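Local coordinates for protein phosphonate monoester hydrolase (Ruegeria pomeroyi, PDB 4UPK) that belongs to the sulfatase family of alkaline phosphatase-like hydrolases, at residues D55-P60 against T254-A259; A311-L316 against E350-R355; L469-A474 against R507-H512. All coordinates share one frame; numbering follows the deposited sequence.

Contact 1: residues D55-P60 against T254-A259; sequences DHVELP and TMYDPA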
# COMPACT_ATOMS: atom_id res chain seq x y z
N ASP A 55 -45.58 -26.25 -6.03
CA ASP A 55 -46.70 -26.67 -6.89
C ASP A 55 -47.49 -25.51 -7.52
O ASP A 55 -48.39 -25.76 -8.31
CB ASP A 55 -47.64 -27.61 -6.13
CG ASP A 55 -47.05 -28.98 -5.80
OD1 ASP A 55 -46.14 -29.44 -6.55
OD2 ASP A 55 -47.52 -29.61 -4.80
N HIS A 56 -47.16 -24.27 -7.16
CA HIS A 56 -47.84 -23.07 -7.66
C HIS A 56 -46.99 -22.23 -8.60
O HIS A 56 -47.38 -21.11 -8.94
CB HIS A 56 -48.37 -22.24 -6.47
CG HIS A 56 -49.30 -23.03 -5.60
ND1 HIS A 56 -48.82 -23.69 -4.48
CD2 HIS A 56 -50.60 -23.35 -5.78
CE1 HIS A 56 -49.87 -24.33 -3.97
NE2 HIS A 56 -50.96 -24.16 -4.72
N VAL A 57 -45.84 -22.77 -9.03
CA VAL A 57 -44.91 -22.08 -9.92
C VAL A 57 -44.14 -23.09 -10.81
O VAL A 57 -43.74 -24.16 -10.35
CB VAL A 57 -43.98 -21.08 -9.14
CG1 VAL A 57 -43.07 -21.78 -8.12
CG2 VAL A 57 -43.16 -20.20 -10.10
N GLU A 58 -43.94 -22.72 -12.08
CA GLU A 58 -43.22 -23.54 -13.04
C GLU A 58 -41.78 -23.12 -13.08
O GLU A 58 -41.48 -22.00 -13.46
CB GLU A 58 -43.83 -23.44 -14.46
CG GLU A 58 -45.33 -23.69 -14.56
CD GLU A 58 -45.85 -25.00 -14.01
OE1 GLU A 58 -45.27 -26.05 -14.35
OE2 GLU A 58 -46.84 -24.97 -13.25
N LEU A 59 -40.87 -24.02 -12.65
CA LEU A 59 -39.42 -23.79 -12.67
C LEU A 59 -38.73 -25.01 -13.35
O LEU A 59 -37.87 -25.65 -12.73
CB LEU A 59 -38.87 -23.53 -11.25
CG LEU A 59 -39.45 -22.32 -10.48
CD1 LEU A 59 -38.89 -22.28 -9.05
CD2 LEU A 59 -39.17 -20.98 -11.19
N PRO A 60 -39.09 -25.35 -14.61
CA PRO A 60 -38.54 -26.56 -15.23
C PRO A 60 -37.04 -26.66 -15.41
O PRO A 60 -36.52 -27.77 -15.29
CB PRO A 60 -39.28 -26.62 -16.58
CG PRO A 60 -39.66 -25.23 -16.86
CD PRO A 60 -40.07 -24.72 -15.52
N THR A 254 -49.86 -12.06 -15.53
CA THR A 254 -51.12 -12.73 -15.19
C THR A 254 -51.09 -14.24 -15.41
O THR A 254 -52.13 -14.88 -15.29
CB THR A 254 -52.28 -12.10 -15.96
OG1 THR A 254 -51.93 -12.06 -17.34
CG2 THR A 254 -52.66 -10.72 -15.44
N MET A 255 -49.92 -14.84 -15.68
CA MET A 255 -49.81 -16.29 -15.88
C MET A 255 -50.35 -17.12 -14.71
O MET A 255 -50.94 -18.16 -14.93
CB MET A 255 -48.41 -16.70 -16.35
CG MET A 255 -47.43 -17.11 -15.26
SD MET A 255 -45.84 -17.67 -15.87
CE MET A 255 -46.32 -18.89 -16.98
N TYR A 256 -50.20 -16.60 -13.48
CA TYR A 256 -50.72 -17.21 -12.25
C TYR A 256 -51.88 -16.37 -11.72
O TYR A 256 -51.80 -15.15 -11.61
CB TYR A 256 -49.60 -17.39 -11.18
CG TYR A 256 -48.41 -18.19 -11.68
CD1 TYR A 256 -48.58 -19.46 -12.23
CD2 TYR A 256 -47.13 -17.65 -11.65
CE1 TYR A 256 -47.49 -20.19 -12.72
CE2 TYR A 256 -46.03 -18.37 -12.13
CZ TYR A 256 -46.22 -19.64 -12.67
OH TYR A 256 -45.14 -20.34 -13.15
N ASP A 257 -53.00 -17.04 -11.45
CA ASP A 257 -54.21 -16.42 -10.94
C ASP A 257 -54.04 -16.18 -9.44
O ASP A 257 -53.87 -17.15 -8.71
CB ASP A 257 -55.43 -17.32 -11.24
CG ASP A 257 -56.80 -16.78 -10.87
OD1 ASP A 257 -56.88 -15.68 -10.28
OD2 ASP A 257 -57.79 -17.47 -11.15
N PRO A 258 -54.11 -14.90 -8.96
CA PRO A 258 -53.98 -14.63 -7.51
C PRO A 258 -55.06 -15.31 -6.65
O PRO A 258 -54.81 -15.61 -5.47
CB PRO A 258 -54.10 -13.11 -7.43
CG PRO A 258 -53.71 -12.62 -8.80
CD PRO A 258 -54.31 -13.64 -9.71
N ALA A 259 -56.24 -15.58 -7.24
CA ALA A 259 -57.38 -16.23 -6.60
C ALA A 259 -57.18 -17.73 -6.37
O ALA A 259 -57.92 -18.32 -5.57
CB ALA A 259 -58.64 -15.99 -7.42
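A loop-to-loop contact built round one tyrosine, Tyr256, joins the end of the linker from helix 46-49 to helix 60-67 with the long loop that follows strand 234-239. The phenol reaches across to the backbone of 55-60: Glu58 N donates to Tyr256 OH at 2.9 Å, and the N-H...O angle of 172° makes the bond nearly straight. The same hydroxyl is also hydrogen-bonded to Thr318 OG1 of helix 303-333, which in turn bonds Glu58 O, so tyrosine, threonine and loop backbone are tied together at one point. Val57 brings CG2, the methyl anti to its backbone N, to 4.0 Å from Tyr256 CE2. Glu58 lays its aliphatic base against the phenol oxygen, CB lying 3.6 Å from Tyr256 OH. The ring is covered on both faces. His56 O stands 3.8 Å above one, toward the rim, and Met255 CG lies 3.5 Å from the opposite one, over the ring centre, a neighbour from its own loop that, with His56 O, probably limits rotation of the ring. A tyrosine hydroxyl thus bonds one connecting loop to another in the alkaline phosphatase-like fold, against the long helix 303-333.

Contact 2: residues A311-L316 against E350-R355; sequences AVYLGL and EMLGDR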
# COMPACT_ATOMS: atom_id res chain seq x y z
N ALA A 311 -48.48 -13.50 -7.10
CA ALA A 311 -48.60 -14.03 -8.47
C ALA A 311 -47.57 -13.38 -9.43
O ALA A 311 -47.03 -14.08 -10.28
CB ALA A 311 -50.02 -13.83 -9.00
N VAL A 312 -47.32 -12.06 -9.29
CA VAL A 312 -46.35 -11.30 -10.10
C VAL A 312 -44.93 -11.80 -9.83
O VAL A 312 -44.19 -12.06 -10.77
CB VAL A 312 -46.52 -9.76 -9.94
CG1 VAL A 312 -45.35 -9.00 -10.60
CG2 VAL A 312 -47.86 -9.29 -10.51
N TYR A 313 -44.59 -11.98 -8.53
CA TYR A 313 -43.31 -12.50 -8.04
C TYR A 313 -43.02 -13.90 -8.63
O TYR A 313 -41.91 -14.12 -9.12
CB TYR A 313 -43.34 -12.57 -6.50
CG TYR A 313 -42.17 -13.28 -5.86
CD1 TYR A 313 -42.20 -14.65 -5.62
CD2 TYR A 313 -41.05 -12.57 -5.44
CE1 TYR A 313 -41.13 -15.31 -5.02
CE2 TYR A 313 -39.97 -13.23 -4.83
CZ TYR A 313 -40.02 -14.59 -4.62
OH TYR A 313 -38.97 -15.25 -4.00
N LEU A 314 -44.01 -14.82 -8.56
CA LEU A 314 -43.89 -16.16 -9.11
C LEU A 314 -43.72 -16.15 -10.64
O LEU A 314 -42.97 -16.97 -11.16
CB LEU A 314 -45.08 -17.06 -8.69
CG LEU A 314 -45.27 -17.34 -7.20
CD1 LEU A 314 -46.59 -18.06 -6.96
CD2 LEU A 314 -44.11 -18.16 -6.62
N GLY A 315 -44.37 -15.20 -11.31
CA GLY A 315 -44.26 -15.02 -12.77
C GLY A 315 -42.87 -14.59 -13.21
O GLY A 315 -42.37 -15.09 -14.21
N LEU A 316 -42.21 -13.72 -12.42
CA LEU A 316 -40.82 -13.24 -12.62
C LEU A 316 -39.81 -14.37 -12.40
O LEU A 316 -38.81 -14.42 -13.12
CB LEU A 316 -40.50 -12.03 -11.73
CG LEU A 316 -41.15 -10.71 -12.11
CD1 LEU A 316 -41.02 -9.69 -10.95
CD2 LEU A 316 -40.58 -10.15 -13.39
N GLU A 350 -37.45 -13.90 0.88
CA GLU A 350 -38.48 -12.88 0.76
C GLU A 350 -39.65 -13.36 1.60
O GLU A 350 -40.08 -14.49 1.39
CB GLU A 350 -38.90 -12.81 -0.74
CG GLU A 350 -40.07 -11.91 -1.08
CD GLU A 350 -40.08 -10.56 -0.41
OE1 GLU A 350 -39.12 -9.80 -0.60
OE2 GLU A 350 -41.00 -10.30 0.41
N MET A 351 -40.16 -12.53 2.53
CA MET A 351 -41.33 -12.90 3.37
C MET A 351 -42.59 -13.12 2.54
O MET A 351 -43.33 -14.07 2.80
CB MET A 351 -41.56 -11.91 4.51
CG MET A 351 -40.47 -11.99 5.57
SD MET A 351 -40.18 -13.64 6.27
CE MET A 351 -41.74 -13.91 7.21
N LEU A 352 -42.81 -12.26 1.53
CA LEU A 352 -43.91 -12.35 0.57
C LEU A 352 -45.32 -12.34 1.22
O LEU A 352 -46.24 -13.03 0.78
CB LEU A 352 -43.69 -13.57 -0.34
CG LEU A 352 -44.17 -13.46 -1.77
CD1 LEU A 352 -43.28 -12.52 -2.57
CD2 LEU A 352 -44.25 -14.83 -2.42
N GLY A 353 -45.46 -11.53 2.27
CA GLY A 353 -46.73 -11.40 2.98
C GLY A 353 -46.81 -12.28 4.20
O GLY A 353 -47.69 -12.08 5.04
N ASP A 354 -45.90 -13.29 4.30
CA ASP A 354 -45.85 -14.20 5.43
C ASP A 354 -45.61 -13.38 6.69
O ASP A 354 -44.75 -12.50 6.67
CB ASP A 354 -44.73 -15.26 5.27
CG ASP A 354 -45.04 -16.42 4.34
OD1 ASP A 354 -46.13 -16.41 3.72
OD2 ASP A 354 -44.20 -17.34 4.23
N ARG A 355 -46.39 -13.66 7.76
CA ARG A 355 -46.29 -13.02 9.08
C ARG A 355 -46.51 -11.50 9.03
O ARG A 355 -45.88 -10.75 9.79
CB ARG A 355 -44.95 -13.39 9.78
CG ARG A 355 -44.54 -14.86 9.68
CD ARG A 355 -45.63 -15.81 10.18
NE ARG A 355 -45.96 -15.54 11.59
CZ ARG A 355 -45.32 -16.07 12.63
NH1 ARG A 355 -44.33 -16.93 12.44
NH2 ARG A 355 -45.68 -15.75 13.86
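With CG anti to the backbone N and beside the carbonyl carbon (chi1 171°), the Tyr313 ring leaves helix 303-333 toward the loop 350-355, where Leu352 holds a less regular chi1 of -147° that sends both of its methyls to the ring. Leu352 CD1 sits over one face, 3.7 Å from the centroid of the Tyr313 ring and 19° off its normal, which meets the geometry of a CH-pi contact. It is displaced toward the rim on the CB side, as its 3.6 Å approach to Tyr313 CG indicates. The second methyl, Leu352 CD2, lies at the flank of the ring, out past its CD1 atom, 3.8 Å from Tyr313 CD1.

Glu350 adds only its aliphatic part: CG comes to 4.0 Å from Tyr313 CE2, and the two side chains run past each other in opposite directions. A bend at chi2 then folds the carboxylate back onto its own loop, where OE2 accepts from Leu352 N at 2.9 Å on the anti side, slightly out of the carboxylate plane. Gly359 N is a further donor to this oxygen, so two backbone N-H groups hold the buried carboxylate. The phenol end of Tyr313 is likewise satisfied, its OH bonding Gln43 O and Arg45 N. Loop 350-355 is itself shaped by a type I' beta turn from Met351 to Asp354, closed by Asp354 N to Met351 O at 3.1 Å. Leucine on tyrosine thus packs a tight turn, in the connection between strands 340-346 and 372-375, against a helix of the alkaline phosphatase-like fold.

Contact 3: residues L469-A474 against R507-H512; sequences LVEFAA and RQMLRH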
# COMPACT_ATOMS: atom_id res chain seq x y z
N LEU A 469 -33.34 -19.90 18.02
CA LEU A 469 -33.07 -18.89 19.02
C LEU A 469 -32.70 -17.56 18.32
O LEU A 469 -31.91 -17.57 17.37
CB LEU A 469 -31.93 -19.35 19.96
CG LEU A 469 -31.32 -18.29 20.90
CD1 LEU A 469 -32.19 -18.04 22.13
CD2 LEU A 469 -29.97 -18.67 21.30
N VAL A 470 -33.27 -16.44 18.81
CA VAL A 470 -32.97 -15.10 18.34
C VAL A 470 -32.45 -14.32 19.56
O VAL A 470 -33.11 -14.28 20.59
CB VAL A 470 -34.16 -14.38 17.65
CG1 VAL A 470 -33.80 -12.94 17.26
CG2 VAL A 470 -34.67 -15.16 16.43
N GLU A 471 -31.24 -13.72 19.44
CA GLU A 471 -30.66 -12.90 20.51
C GLU A 471 -30.28 -11.54 19.98
O GLU A 471 -29.70 -11.44 18.89
CB GLU A 471 -29.43 -13.59 21.13
CG GLU A 471 -29.77 -14.85 21.92
CD GLU A 471 -30.17 -14.67 23.37
OE1 GLU A 471 -30.42 -13.51 23.79
OE2 GLU A 471 -30.21 -15.69 24.09
N PHE A 472 -30.59 -10.49 20.74
CA PHE A 472 -30.31 -9.08 20.41
C PHE A 472 -29.13 -8.52 21.23
O PHE A 472 -29.01 -8.83 22.41
CB PHE A 472 -31.55 -8.21 20.72
CG PHE A 472 -32.75 -8.54 19.87
CD1 PHE A 472 -33.66 -9.53 20.27
CD2 PHE A 472 -32.95 -7.91 18.66
CE1 PHE A 472 -34.74 -9.86 19.47
CE2 PHE A 472 -34.05 -8.23 17.86
CZ PHE A 472 -34.94 -9.19 18.28
N ALA A 473 -28.30 -7.64 20.60
CA ALA A 473 -27.20 -6.91 21.25
C ALA A 473 -27.85 -5.85 22.15
O ALA A 473 -27.38 -5.59 23.26
CB ALA A 473 -26.32 -6.24 20.20
N ALA A 474 -28.97 -5.24 21.67
CA ALA A 474 -29.77 -4.26 22.39
C ALA A 474 -30.58 -4.96 23.51
O ALA A 474 -30.71 -6.19 23.53
CB ALA A 474 -30.71 -3.57 21.43
N ARG A 507 -25.79 -20.54 25.07
CA ARG A 507 -24.37 -20.88 25.31
C ARG A 507 -23.77 -21.41 24.01
O ARG A 507 -22.63 -21.05 23.66
CB ARG A 507 -24.20 -21.88 26.47
CG ARG A 507 -22.73 -22.28 26.77
CD ARG A 507 -22.40 -22.44 28.25
NE ARG A 507 -23.58 -22.75 29.05
CZ ARG A 507 -24.04 -21.99 30.02
NH1 ARG A 507 -23.39 -20.90 30.39
NH2 ARG A 507 -25.16 -22.32 30.65
N GLN A 508 -24.56 -22.19 23.26
CA GLN A 508 -24.19 -22.70 21.94
C GLN A 508 -23.97 -21.52 20.97
O GLN A 508 -23.01 -21.54 20.19
CB GLN A 508 -25.29 -23.64 21.43
CG GLN A 508 -24.92 -24.41 20.17
CD GLN A 508 -25.69 -25.70 20.05
OE1 GLN A 508 -26.85 -25.81 20.48
NE2 GLN A 508 -25.05 -26.69 19.44
N MET A 509 -24.81 -20.47 21.05
CA MET A 509 -24.67 -19.24 20.26
C MET A 509 -23.43 -18.44 20.67
O MET A 509 -22.73 -17.91 19.80
CB MET A 509 -25.93 -18.36 20.34
CG MET A 509 -25.84 -17.11 19.48
SD MET A 509 -27.24 -15.98 19.60
CE MET A 509 -28.35 -16.74 18.38
N LEU A 510 -23.19 -18.33 22.01
CA LEU A 510 -22.02 -17.66 22.58
C LEU A 510 -20.75 -18.34 22.07
O LEU A 510 -19.86 -17.67 21.54
CB LEU A 510 -22.07 -17.66 24.14
CG LEU A 510 -20.84 -17.06 24.87
CD1 LEU A 510 -20.77 -15.54 24.70
CD2 LEU A 510 -20.87 -17.37 26.32
N ARG A 511 -20.70 -19.67 22.17
CA ARG A 511 -19.56 -20.48 21.70
C ARG A 511 -19.30 -20.31 20.20
O ARG A 511 -18.13 -20.25 19.82
CB ARG A 511 -19.74 -21.96 22.04
CG ARG A 511 -19.57 -22.27 23.51
CD ARG A 511 -19.29 -23.75 23.71
NE ARG A 511 -18.89 -24.07 25.08
CZ ARG A 511 -19.59 -24.84 25.90
NH1 ARG A 511 -20.70 -25.43 25.48
NH2 ARG A 511 -19.15 -25.09 27.12
N HIS A 512 -20.36 -20.22 19.36
CA HIS A 512 -20.23 -20.04 17.92
C HIS A 512 -19.48 -18.73 17.59
O HIS A 512 -18.60 -18.75 16.74
CB HIS A 512 -21.61 -20.08 17.21
CG HIS A 512 -21.49 -19.88 15.72
ND1 HIS A 512 -21.18 -20.93 14.88
CD2 HIS A 512 -21.56 -18.75 14.99
CE1 HIS A 512 -21.10 -20.41 13.66
NE2 HIS A 512 -21.33 -19.10 13.67
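Met509 reaches out from helix 499-515 and overlaps two residues of strand 467-472, Leu469 and Glu471, whose CB atoms both point toward the helix. Its chain runs extended through chi1 and chi2 and bends only at chi3 (-85°), which lets the sulfur and the terminal methyl address different neighbours. The methyl goes to the leucine: Met509 CE is 3.9 Å from Leu469 CD2 and 3.8 Å from the backbone Leu469 O. The sulfur goes to the glutamate, with Met509 SD at 3.6 Å from Glu471 CB and an equal 3.6 Å from Glu471 CG. These are van der Waals distances to carbon, so the glutamate meets methionine through its methylenes.

Beyond CG the Glu471 chain bends at chi2 (-86°), and the carboxylate finds its polar partners outside the methionine contact. OE2 is hydrogen-bonded to Ser506 OG, on the same helix just before 507-512, and makes a salt bridge with Arg507 NH1 of the second subunit. The pairing is reciprocal, since Arg507 here bridges Glu471 of that subunit, and these paired charges would be expected to favour the ionised carboxylate. The apolar side of the contact therefore lies directly beside a subunit interface.

Strand 467-472 is an inner member of the four-stranded antiparallel sheet, flanked by strands 458-463 and 479-482. Helix 499-515 packs on one face of this sheet: Met509 also touches Ala460 and Leu462 on strand 458-463, while Leu469 meets Leu505 and Leu502, about one and two turns before Met509 on the helix.

Overall arrangement
Contacts 1, 2 and 3 follow one another along the chain, each closing before the next opens. Contacts 1 and 2 are neighbours, their centres 11 Å apart, and share helix 303-333: 311-316 belongs to it, and Tyr256 and Val57 of contact 1 pack on its backbone, with Tyr256 CE2 3.5 Å from Leu314 O. All four of their segments belong to the sulfatase-family part of the chain, where the helix links loops distant in sequence. Contact 3 stands apart, its centre 30 Å from that of contact 2 and 39 Å from that of contact 1, joining the four-stranded antiparallel sheet to helix 499-515 beside the second subunit.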